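Local structure of CalU16 (Micromonospora echinospora, 4FPW) at residues L74-I84 with S94-E102; Q4-R12 with R21-Y29. The protein is an enediyne self-sacrifice resistance protein, which probably protects its producer by being consumed in reaction with the activated antibiotic. All coordinates share one frame; numbering follows the deposited sequence.

Overall arrangement
Both contacts lie in one antiparallel sheet of the Bet v 1-like fold, the fold of the AHA1 family, and they follow one another along the chain. Contact 2 pairs strand 7-15, at one margin of the sheet, with strand 20-29. Contact 1 comes later and pairs strand 81-86 with strand 94-103. Strand 106-115 runs between strands 20-29 and 94-103. The contacts themselves do not touch, their centres being 14 Å apart and their nearest atoms about 5 Å, although Arg13 of strand 7-15 reaches Glu95 and Glu97 across the sheet face. Helix 118-138 packs against apolar residues of both, while helix 161-177 reaches contact 2. Together the hairpins build much of the curved sheet on which these helices rest.

Contact 1: residues L74-I84 with S94-E102; sequences LRCEPPRRLTI and SEVELRLSE
Backbone bonds pair Leu82 with Leu98 and Ile84 with Val96, joining the two strands as an antiparallel hairpin. Leu98 N reaches Leu82 O at 2.7 Å, whereas the return bond from Leu82 N to Leu98 O is weak. Val96 N and Ile84 O meet at 3.0 Å with an almost straight N-H...O angle of 171°. Where the strand begins, Arg80 and Arg81 both lie opposite Glu77, a classic beta bulge, and Arg80 O takes the N-H of Leu100 at 2.8 Å.

Polar and charged side chains occupy the face of Arg81, Thr83, Glu97 and Arg99. Glu97 holds CG anti to its backbone N (chi1 -167°), which carries the carboxylate past Thr83 toward Arg81. The extended Arg81 chain brings NH2 to 2.9 Å from Glu97 OE1, above the carboxylate plane, and the two planes are turned 61° apart. Thr83 OG1 adds a weak bond to OE1, which also forms a salt bridge with Arg13 of strand 7-15. Glu97 OE2 takes Arg99 NE at 2.6 Å; both carboxylate oxygens thus have cationic partners, which would favour the charged form. Arg99 in turn pairs with Glu112 and Glu110.

In this Bet v 1-like, or helix-grip, fold Leu82, Ile84, Val96 and Leu98 face the helix side of the sheet, where Trp128 of helix 118-138 packs on Val96, so apolar side chains suit it. Ile84 CG1 lies 4.1 Å from Val96 CB, the two side chains parallel neighbours. Leu82 CB meets Leu98 CB at 4.0 Å.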
loop_
_atom_site.group_PDB
_atom_site.type_symbol
_atom_site.label_atom_id
_atom_site.label_comp_id
_atom_site.label_asym_id
_atom_site.label_seq_id
_atom_site.Cartn_x
_atom_site.Cartn_y
_atom_site.Cartn_z
ATOM N N LEU A 74 -8.874 -10.384 2.562
ATOM C CA LEU A 74 -10.303 -10.241 2.272
ATOM C C LEU A 74 -10.584 -10.558 0.794
ATOM O O LEU A 74 -11.273 -11.542 0.493
ATOM C CB LEU A 74 -10.806 -8.833 2.659
ATOM C CG LEU A 74 -10.379 -8.305 4.039
ATOM C CD1 LEU A 74 -10.854 -6.880 4.307
ATOM C CD2 LEU A 74 -10.847 -9.244 5.145
ATOM N N ARG A 75 -10.011 -9.770 -0.123
ATOM C CA ARG A 75 -10.263 -9.928 -1.576
ATOM C C ARG A 75 -8.983 -10.127 -2.395
ATOM O O ARG A 75 -7.971 -9.450 -2.167
ATOM C CB ARG A 75 -10.997 -8.699 -2.113
ATOM C CG ARG A 75 -11.791 -8.947 -3.385
ATOM C CD ARG A 75 -13.097 -9.643 -3.062
ATOM N NE ARG A 75 -13.966 -9.700 -4.223
ATOM C CZ ARG A 75 -14.982 -10.539 -4.373
ATOM N NH1 ARG A 75 -15.285 -11.419 -3.422
ATOM N NH2 ARG A 75 -15.698 -10.498 -5.488
ATOM N N CYS A 76 -9.042 -11.049 -3.354
ATOM C CA CYS A 76 -7.931 -11.297 -4.271
ATOM C C CYS A 76 -8.488 -11.600 -5.657
ATOM O O CYS A 76 -9.024 -12.696 -5.903
ATOM C CB CYS A 76 -7.048 -12.447 -3.778
ATOM S SG CYS A 76 -5.339 -12.389 -4.390
ATOM N N GLU A 77 -8.366 -10.609 -6.544
ATOM C CA GLU A 77 -8.857 -10.682 -7.921
ATOM C C GLU A 77 -7.661 -10.533 -8.858
ATOM O O GLU A 77 -7.460 -9.465 -9.444
ATOM C CB GLU A 77 -9.886 -9.563 -8.168
ATOM C CG GLU A 77 -11.195 -9.751 -7.401
ATOM C CD GLU A 77 -12.093 -8.514 -7.319
ATOM O OE1 GLU A 77 -11.735 -7.424 -7.810
ATOM O OE2 GLU A 77 -13.194 -8.639 -6.754
ATOM N N PRO A 78 -6.839 -11.591 -8.981
ATOM C CA PRO A 78 -5.649 -11.470 -9.836
ATOM C C PRO A 78 -6.040 -11.257 -11.283
ATOM O O PRO A 78 -7.008 -11.850 -11.711
ATOM C CB PRO A 78 -4.950 -12.823 -9.680
ATOM C CG PRO A 78 -6.003 -13.776 -9.230
ATOM C CD PRO A 78 -7.082 -12.977 -8.545
ATOM N N PRO A 79 -5.290 -10.433 -12.042
ATOM C CA PRO A 79 -4.092 -9.709 -11.655
ATOM C C PRO A 79 -4.368 -8.242 -11.351
ATOM O O PRO A 79 -3.470 -7.420 -11.534
ATOM C CB PRO A 79 -3.217 -9.847 -12.897
ATOM C CG PRO A 79 -4.190 -9.788 -14.021
ATOM C CD PRO A 79 -5.514 -10.301 -13.495
ATOM N N ARG A 80 -5.571 -7.931 -10.857
ATOM C CA ARG A 80 -6.039 -6.544 -10.719
ATOM C C ARG A 80 -6.108 -6.065 -9.282
ATOM O O ARG A 80 -5.485 -5.071 -8.909
ATOM C CB ARG A 80 -7.440 -6.384 -11.312
ATOM C CG ARG A 80 -7.522 -6.440 -12.827
ATOM C CD ARG A 80 -8.966 -6.277 -13.299
ATOM N NE ARG A 80 -9.408 -4.875 -13.299
ATOM C CZ ARG A 80 -9.304 -4.024 -14.330
ATOM N NH1 ARG A 80 -8.759 -4.401 -15.482
ATOM N NH2 ARG A 80 -9.750 -2.773 -14.208
ATOM N N ARG A 81 -6.889 -6.758 -8.466
ATOM C CA ARG A 81 -7.264 -6.202 -7.177
ATOM C C ARG A 81 -6.826 -7.072 -6.011
ATOM O O ARG A 81 -6.689 -8.291 -6.128
ATOM C CB ARG A 81 -8.773 -5.962 -7.151
ATOM C CG ARG A 81 -9.353 -5.782 -5.760
ATOM C CD ARG A 81 -10.824 -5.413 -5.808
ATOM N NE ARG A 81 -11.240 -4.803 -4.555
ATOM C CZ ARG A 81 -12.503 -4.584 -4.200
ATOM N NH1 ARG A 81 -13.506 -4.916 -5.010
ATOM N NH2 ARG A 81 -12.761 -4.022 -3.025
ATOM N N LEU A 82 -6.615 -6.418 -4.880
ATOM C CA LEU A 82 -6.079 -7.063 -3.704
ATOM C C LEU A 82 -6.554 -6.206 -2.556
ATOM O O LEU A 82 -6.274 -5.000 -2.551
ATOM C CB LEU A 82 -4.539 -7.064 -3.772
ATOM C CG LEU A 82 -3.654 -8.110 -3.061
ATOM C CD1 LEU A 82 -2.840 -7.502 -1.929
ATOM C CD2 LEU A 82 -4.445 -9.320 -2.575
ATOM N N THR A 83 -7.337 -6.799 -1.646
ATOM C CA THR A 83 -7.705 -6.144 -0.399
ATOM C C THR A 83 -7.324 -7.039 0.787
ATOM O O THR A 83 -7.499 -8.259 0.763
ATOM C CB THR A 83 -9.203 -5.814 -0.329
ATOM O OG1 THR A 83 -9.628 -5.241 -1.569
ATOM C CG2 THR A 83 -9.494 -4.830 0.825
ATOM N N ILE A 84 -6.799 -6.405 1.821
ATOM C CA ILE A 84 -6.371 -7.086 3.009
ATOM C C ILE A 84 -6.645 -6.204 4.219
ATOM O O ILE A 84 -6.681 -4.968 4.090
ATOM C CB ILE A 84 -4.867 -7.393 2.971
ATOM C CG1 ILE A 84 -4.033 -6.116 2.766
ATOM C CG2 ILE A 84 -4.568 -8.398 1.890
ATOM C CD1 ILE A 84 -2.677 -6.195 3.423
ATOM N N SER A 94 -7.131 -1.379 10.083
ATOM C CA SER A 94 -7.083 -0.628 8.837
ATOM C C SER A 94 -7.407 -1.561 7.699
ATOM O O SER A 94 -7.627 -2.752 7.904
ATOM C CB SER A 94 -5.678 -0.075 8.619
ATOM O OG SER A 94 -5.302 0.881 9.595
ATOM N N GLU A 95 -7.416 -1.017 6.488
ATOM C CA GLU A 95 -7.672 -1.811 5.290
ATOM C C GLU A 95 -6.828 -1.216 4.197
ATOM O O GLU A 95 -6.699 0.002 4.105
ATOM C CB GLU A 95 -9.144 -1.699 4.938
ATOM C CG GLU A 95 -9.771 -2.834 4.155
ATOM C CD GLU A 95 -11.291 -2.742 4.231
ATOM O OE1 GLU A 95 -11.824 -2.913 5.352
ATOM O OE2 GLU A 95 -11.951 -2.471 3.196
ATOM N N VAL A 96 -6.239 -2.081 3.382
ATOM C CA VAL A 96 -5.364 -1.668 2.310
ATOM C C VAL A 96 -5.848 -2.329 1.020
ATOM O O VAL A 96 -6.321 -3.478 1.039
ATOM C CB VAL A 96 -3.887 -2.051 2.558
ATOM C CG1 VAL A 96 -2.973 -1.217 1.653
ATOM C CG2 VAL A 96 -3.483 -1.829 4.003
ATOM N N GLU A 97 -5.727 -1.605 -0.101
ATOM C CA GLU A 97 -6.178 -2.139 -1.375
ATOM C C GLU A 97 -5.243 -1.778 -2.491
ATOM O O GLU A 97 -4.752 -0.650 -2.577
ATOM C CB GLU A 97 -7.582 -1.651 -1.724
ATOM C CG GLU A 97 -8.216 -2.421 -2.868
ATOM C CD GLU A 97 -9.604 -1.930 -3.195
ATOM O OE1 GLU A 97 -10.560 -2.279 -2.471
ATOM O OE2 GLU A 97 -9.746 -1.182 -4.179
ATOM N N LEU A 98 -5.002 -2.749 -3.352
ATOM C CA LEU A 98 -4.204 -2.519 -4.513
ATOM C C LEU A 98 -5.057 -2.792 -5.727
ATOM O O LEU A 98 -5.647 -3.862 -5.820
ATOM C CB LEU A 98 -3.004 -3.445 -4.515
ATOM C CG LEU A 98 -2.060 -3.190 -5.692
ATOM C CD1 LEU A 98 -1.033 -2.139 -5.308
ATOM C CD2 LEU A 98 -1.389 -4.484 -6.118
ATOM N N ARG A 99 -5.113 -1.815 -6.637
ATOM C CA ARG A 99 -5.694 -1.979 -7.967
ATOM C C ARG A 99 -4.627 -1.695 -9.019
ATOM O O ARG A 99 -3.985 -0.642 -8.992
ATOM C CB ARG A 99 -6.856 -1.016 -8.193
ATOM C CG ARG A 99 -7.875 -1.002 -7.075
ATOM C CD ARG A 99 -8.818 0.188 -7.186
ATOM N NE ARG A 99 -9.127 0.685 -5.849
ATOM C CZ ARG A 99 -8.601 1.765 -5.272
ATOM N NH1 ARG A 99 -7.746 2.546 -5.920
ATOM N NH2 ARG A 99 -8.968 2.082 -4.031
ATOM N N LEU A 100 -4.448 -2.645 -9.931
ATOM C CA LEU A 100 -3.608 -2.479 -11.097
ATOM C C LEU A 100 -4.508 -2.406 -12.322
ATOM O O LEU A 100 -5.353 -3.289 -12.524
ATOM C CB LEU A 100 -2.658 -3.664 -11.244
ATOM C CG LEU A 100 -1.803 -4.032 -10.038
ATOM C CD1 LEU A 100 -0.891 -5.201 -10.361
ATOM C CD2 LEU A 100 -0.990 -2.840 -9.557
ATOM N N SER A 101 -4.335 -1.362 -13.132
ATOM C CA SER A 101 -5.061 -1.230 -14.395
ATOM C C SER A 101 -4.080 -1.087 -15.541
ATOM O O SER A 101 -3.002 -0.506 -15.377
ATOM C CB SER A 101 -6.002 -0.017 -14.366
ATOM O OG SER A 101 -5.443 1.071 -13.637
ATOM N N GLU A 102 -4.453 -1.627 -16.696
ATOM C CA GLU A 102 -3.661 -1.446 -17.894
ATOM C C GLU A 102 -3.802 -0.011 -18.370
ATOM O O GLU A 102 -4.901 0.548 -18.407
ATOM C CB GLU A 102 -4.119 -2.369 -19.020
ATOM C CG GLU A 102 -3.916 -3.853 -18.781
ATOM C CD GLU A 102 -4.332 -4.668 -19.993
ATOM O OE1 GLU A 102 -3.796 -4.408 -21.096
ATOM O OE2 GLU A 102 -5.208 -5.554 -19.857
#

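Contact 2: residues Q4-R12 with R21-Y29; sequences QATERALGR and RSIIIRQRY
Glu7 OE1 approaches the edge of the Arg26 guanidinium, tilted 27° from its plane, and Ile24 CG2 lies over one face near its margin, 3.9 Å above the plane. Arg26 NH1 reaches Glu7 OE1 at 2.8 Å, coming from above the carboxylate, whose plane stands 82° from that of the guanidinium. Long, flexible, opposite charges suit this pair at a partly solvent-exposed place, and Glu7, its CG anti to the backbone N (chi1 179°), extends far enough to meet its partner. Arg26 NE makes a weak, long ion pair with Glu110.

The two strands form the antiparallel hairpin that begins the Bet v 1-like sheet, with strand 7-15 as its margin. Paired backbone bonds join Glu7 to Arg26 and Ala9 to Ile24; Ala9 N lies 2.8 Å from Ile24 O. A water donates to Ala5 O and, weakly, to Arg26 O, linking the two segments there.

On the face that Leu10 and Ile23 share with Arg12 and Arg21, Leu10 CD2 lies 3.9 Å from Ile23 CD1, and helices 118-138 and 161-177 cover Ile23 with Leu121 and Trp173. Beside it Arg12 and Arg21 run alongside each other with guanidinium planes nearly perpendicular, and Arg21 NH2 donates a hydrogen bond to Val177 O of the last helix.

On the face of Glu7 and Arg26, strand 7-12 also offers the small Ala9 and Gly11. Ala9 CB sits 4.1 Å from Ile24 CB. Gly11, lacking a side chain, leaves room for Ile24 CD1, 3.6 Å from Gly11 N. It also admits Ser22 OG, which lies 3.2 Å from Gly11 CA.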
loop_
_atom_site.group_PDB
_atom_site.type_symbol
_atom_site.label_atom_id
_atom_site.label_comp_id
_atom_site.label_asym_id
_atom_site.label_seq_id
_atom_site.Cartn_x
_atom_site.Cartn_y
_atom_site.Cartn_z
ATOM N N GLN A 4 7.431 5.919 -11.849
ATOM C CA GLN A 4 7.750 7.047 -12.789
ATOM C C GLN A 4 7.502 8.415 -12.149
ATOM O O GLN A 4 8.376 9.291 -12.203
ATOM C CB GLN A 4 6.941 6.932 -14.093
ATOM C CG GLN A 4 7.125 8.108 -15.052
ATOM C CD GLN A 4 5.996 8.245 -16.066
ATOM O OE1 GLN A 4 5.406 9.319 -16.206
ATOM N NE2 GLN A 4 5.695 7.162 -16.786
ATOM N N ALA A 5 6.304 8.598 -11.586
ATOM C CA ALA A 5 5.886 9.873 -10.987
ATOM C C ALA A 5 4.538 9.712 -10.275
ATOM O O ALA A 5 3.557 9.297 -10.903
ATOM C CB ALA A 5 5.779 10.958 -12.055
ATOM N N THR A 6 4.485 10.078 -8.989
ATOM C CA THR A 6 3.327 9.753 -8.131
ATOM C C THR A 6 2.376 10.940 -7.839
ATOM O O THR A 6 2.809 12.078 -7.594
ATOM C CB THR A 6 3.715 9.092 -6.773
ATOM O OG1 THR A 6 3.216 9.874 -5.676
ATOM C CG2 THR A 6 5.227 8.875 -6.622
ATOM N N GLU A 7 1.080 10.610 -7.862
ATOM C CA GLU A 7 -0.016 11.500 -7.516
ATOM C C GLU A 7 -0.650 10.951 -6.252
ATOM O O GLU A 7 -1.150 9.815 -6.237
ATOM C CB GLU A 7 -1.065 11.504 -8.632
ATOM C CG GLU A 7 -2.278 12.388 -8.375
ATOM C CD GLU A 7 -3.297 12.304 -9.501
ATOM O OE1 GLU A 7 -4.028 11.294 -9.558
ATOM O OE2 GLU A 7 -3.373 13.243 -10.338
ATOM N N ARG A 8 -0.624 11.761 -5.202
ATOM C CA ARG A 8 -1.227 11.422 -3.932
ATOM C C ARG A 8 -2.634 11.960 -3.866
ATOM O O ARG A 8 -2.945 12.990 -4.467
ATOM C CB ARG A 8 -0.446 12.054 -2.793
ATOM C CG ARG A 8 0.979 11.565 -2.648
ATOM C CD ARG A 8 1.690 12.350 -1.556
ATOM N NE ARG A 8 3.126 12.307 -1.776
ATOM C CZ ARG A 8 3.873 13.324 -2.200
ATOM N NH1 ARG A 8 3.346 14.516 -2.420
ATOM N NH2 ARG A 8 5.175 13.146 -2.381
ATOM N N ALA A 9 -3.468 11.282 -3.076
ATOM C CA ALA A 9 -4.848 11.704 -2.873
ATOM C C ALA A 9 -5.475 11.121 -1.590
ATOM O O ALA A 9 -4.851 10.347 -0.842
ATOM C CB ALA A 9 -5.680 11.347 -4.090
ATOM N N LEU A 10 -6.717 11.539 -1.353
ATOM C CA LEU A 10 -7.492 11.142 -0.199
ATOM C C LEU A 10 -8.834 10.624 -0.655
ATOM O O LEU A 10 -9.476 11.221 -1.503
ATOM C CB LEU A 10 -7.677 12.324 0.754
ATOM C CG LEU A 10 -6.357 12.867 1.312
ATOM C CD1 LEU A 10 -6.623 14.100 2.165
ATOM C CD2 LEU A 10 -5.623 11.808 2.122
ATOM N N GLY A 11 -9.231 9.487 -0.096
ATOM C CA GLY A 11 -10.553 8.927 -0.308
ATOM C C GLY A 11 -11.319 8.758 0.997
ATOM O O GLY A 11 -11.012 9.390 2.017
ATOM N N ARG A 12 -12.335 7.902 0.937
ATOM C CA ARG A 12 -13.256 7.677 2.049
ATOM C C ARG A 12 -13.796 6.260 1.974
ATOM O O ARG A 12 -14.174 5.788 0.890
ATOM C CB ARG A 12 -14.424 8.669 1.999
ATOM C CG ARG A 12 -14.146 10.017 2.659
ATOM C CD ARG A 12 -15.334 10.970 2.522
ATOM N NE ARG A 12 -15.013 12.370 2.841
ATOM C CZ ARG A 12 -14.725 12.837 4.059
ATOM N NH1 ARG A 12 -14.685 12.031 5.124
ATOM N NH2 ARG A 12 -14.466 14.128 4.219
ATOM N N ARG A 21 -11.206 7.775 6.423
ATOM C CA ARG A 21 -10.692 8.462 5.219
ATOM C C ARG A 21 -9.572 7.560 4.670
ATOM O O ARG A 21 -9.352 6.472 5.198
ATOM C CB ARG A 21 -10.166 9.866 5.549
ATOM C CG ARG A 21 -10.943 10.599 6.642
ATOM C CD ARG A 21 -11.036 12.114 6.476
ATOM N NE ARG A 21 -9.783 12.784 6.140
ATOM C CZ ARG A 21 -9.638 14.106 6.045
ATOM N NH1 ARG A 21 -10.657 14.923 6.294
ATOM N NH2 ARG A 21 -8.463 14.625 5.717
ATOM N N SER A 22 -8.864 7.979 3.625
ATOM C CA SER A 22 -7.778 7.148 3.093
ATOM C C SER A 22 -6.697 7.882 2.298
ATOM O O SER A 22 -6.906 8.963 1.726
ATOM C CB SER A 22 -8.338 6.010 2.228
ATOM O OG SER A 22 -9.118 6.509 1.159
ATOM N N ILE A 23 -5.540 7.231 2.295
ATOM C CA ILE A 23 -4.390 7.542 1.477
ATOM C C ILE A 23 -4.588 6.848 0.154
ATOM O O ILE A 23 -5.010 5.688 0.123
ATOM C CB ILE A 23 -3.115 6.997 2.163
ATOM C CG1 ILE A 23 -2.350 8.139 2.834
ATOM C CG2 ILE A 23 -2.201 6.236 1.203
ATOM C CD1 ILE A 23 -3.215 9.120 3.600
ATOM N N ILE A 24 -4.288 7.553 -0.936
ATOM C CA ILE A 24 -4.350 6.960 -2.267
ATOM C C ILE A 24 -3.108 7.367 -3.047
ATOM O O ILE A 24 -2.861 8.553 -3.255
ATOM C CB ILE A 24 -5.623 7.386 -3.019
ATOM C CG1 ILE A 24 -6.858 6.719 -2.400
ATOM C CG2 ILE A 24 -5.539 6.979 -4.483
ATOM C CD1 ILE A 24 -8.177 7.345 -2.814
ATOM N N ILE A 25 -2.342 6.369 -3.476
ATOM C CA ILE A 25 -1.089 6.580 -4.154
ATOM C C ILE A 25 -1.237 6.009 -5.541
ATOM O O ILE A 25 -1.660 4.859 -5.688
ATOM C CB ILE A 25 0.049 5.884 -3.414
ATOM C CG1 ILE A 25 0.398 6.685 -2.164
ATOM C CG2 ILE A 25 1.288 5.728 -4.294
ATOM C CD1 ILE A 25 1.198 5.885 -1.162
ATOM N N ARG A 26 -0.901 6.828 -6.543
ATOM C CA ARG A 26 -0.996 6.436 -7.936
ATOM C C ARG A 26 0.356 6.595 -8.583
ATOM O O ARG A 26 0.981 7.660 -8.500
ATOM C CB ARG A 26 -2.010 7.299 -8.686
ATOM C CG ARG A 26 -3.368 7.437 -7.996
ATOM C CD ARG A 26 -4.399 7.995 -8.964
ATOM N NE ARG A 26 -5.756 7.947 -8.420
ATOM C CZ ARG A 26 -6.405 8.960 -7.842
ATOM N NH1 ARG A 26 -5.853 10.168 -7.698
ATOM N NH2 ARG A 26 -7.642 8.760 -7.402
ATOM N N GLN A 27 0.796 5.523 -9.223
ATOM C CA GLN A 27 2.080 5.458 -9.867
ATOM C C GLN A 27 1.935 4.604 -11.094
ATOM O O GLN A 27 1.237 3.579 -11.080
ATOM C CB GLN A 27 3.097 4.806 -8.965
ATOM C CG GLN A 27 3.343 5.544 -7.663
ATOM C CD GLN A 27 4.469 4.914 -6.887
ATOM O OE1 GLN A 27 4.431 3.719 -6.602
ATOM N NE2 GLN A 27 5.478 5.707 -6.535
ATOM N N ARG A 28 2.604 5.031 -12.158
ATOM C CA ARG A 28 2.531 4.331 -13.402
ATOM C C ARG A 28 3.832 3.577 -13.562
ATOM O O ARG A 28 4.900 4.108 -13.244
ATOM C CB ARG A 28 2.320 5.318 -14.541
ATOM C CG ARG A 28 1.432 4.750 -15.623
ATOM C CD ARG A 28 1.689 5.393 -16.963
ATOM N NE ARG A 28 1.693 4.392 -18.016
ATOM C CZ ARG A 28 2.030 4.641 -19.274
ATOM N NH1 ARG A 28 2.387 5.873 -19.640
ATOM N NH2 ARG A 28 2.015 3.652 -20.174
ATOM N N TYR A 29 3.747 2.332 -14.019
ATOM C CA TYR A 29 4.949 1.575 -14.334
ATOM C C TYR A 29 4.927 1.089 -15.757
ATOM O O TYR A 29 3.879 0.788 -16.331
ATOM C CB TYR A 29 5.148 0.387 -13.401
ATOM C CG TYR A 29 5.179 0.778 -11.948
ATOM C CD1 TYR A 29 6.346 1.256 -11.356
ATOM C CD2 TYR A 29 4.040 0.685 -11.170
ATOM C CE1 TYR A 29 6.368 1.623 -10.032
ATOM C CE2 TYR A 29 4.052 1.053 -9.851
ATOM C CZ TYR A 29 5.213 1.519 -9.284
ATOM O OH TYR A 29 5.181 1.867 -7.953
HETATM O O HOH W 1 1.067 8.405 -11.482
#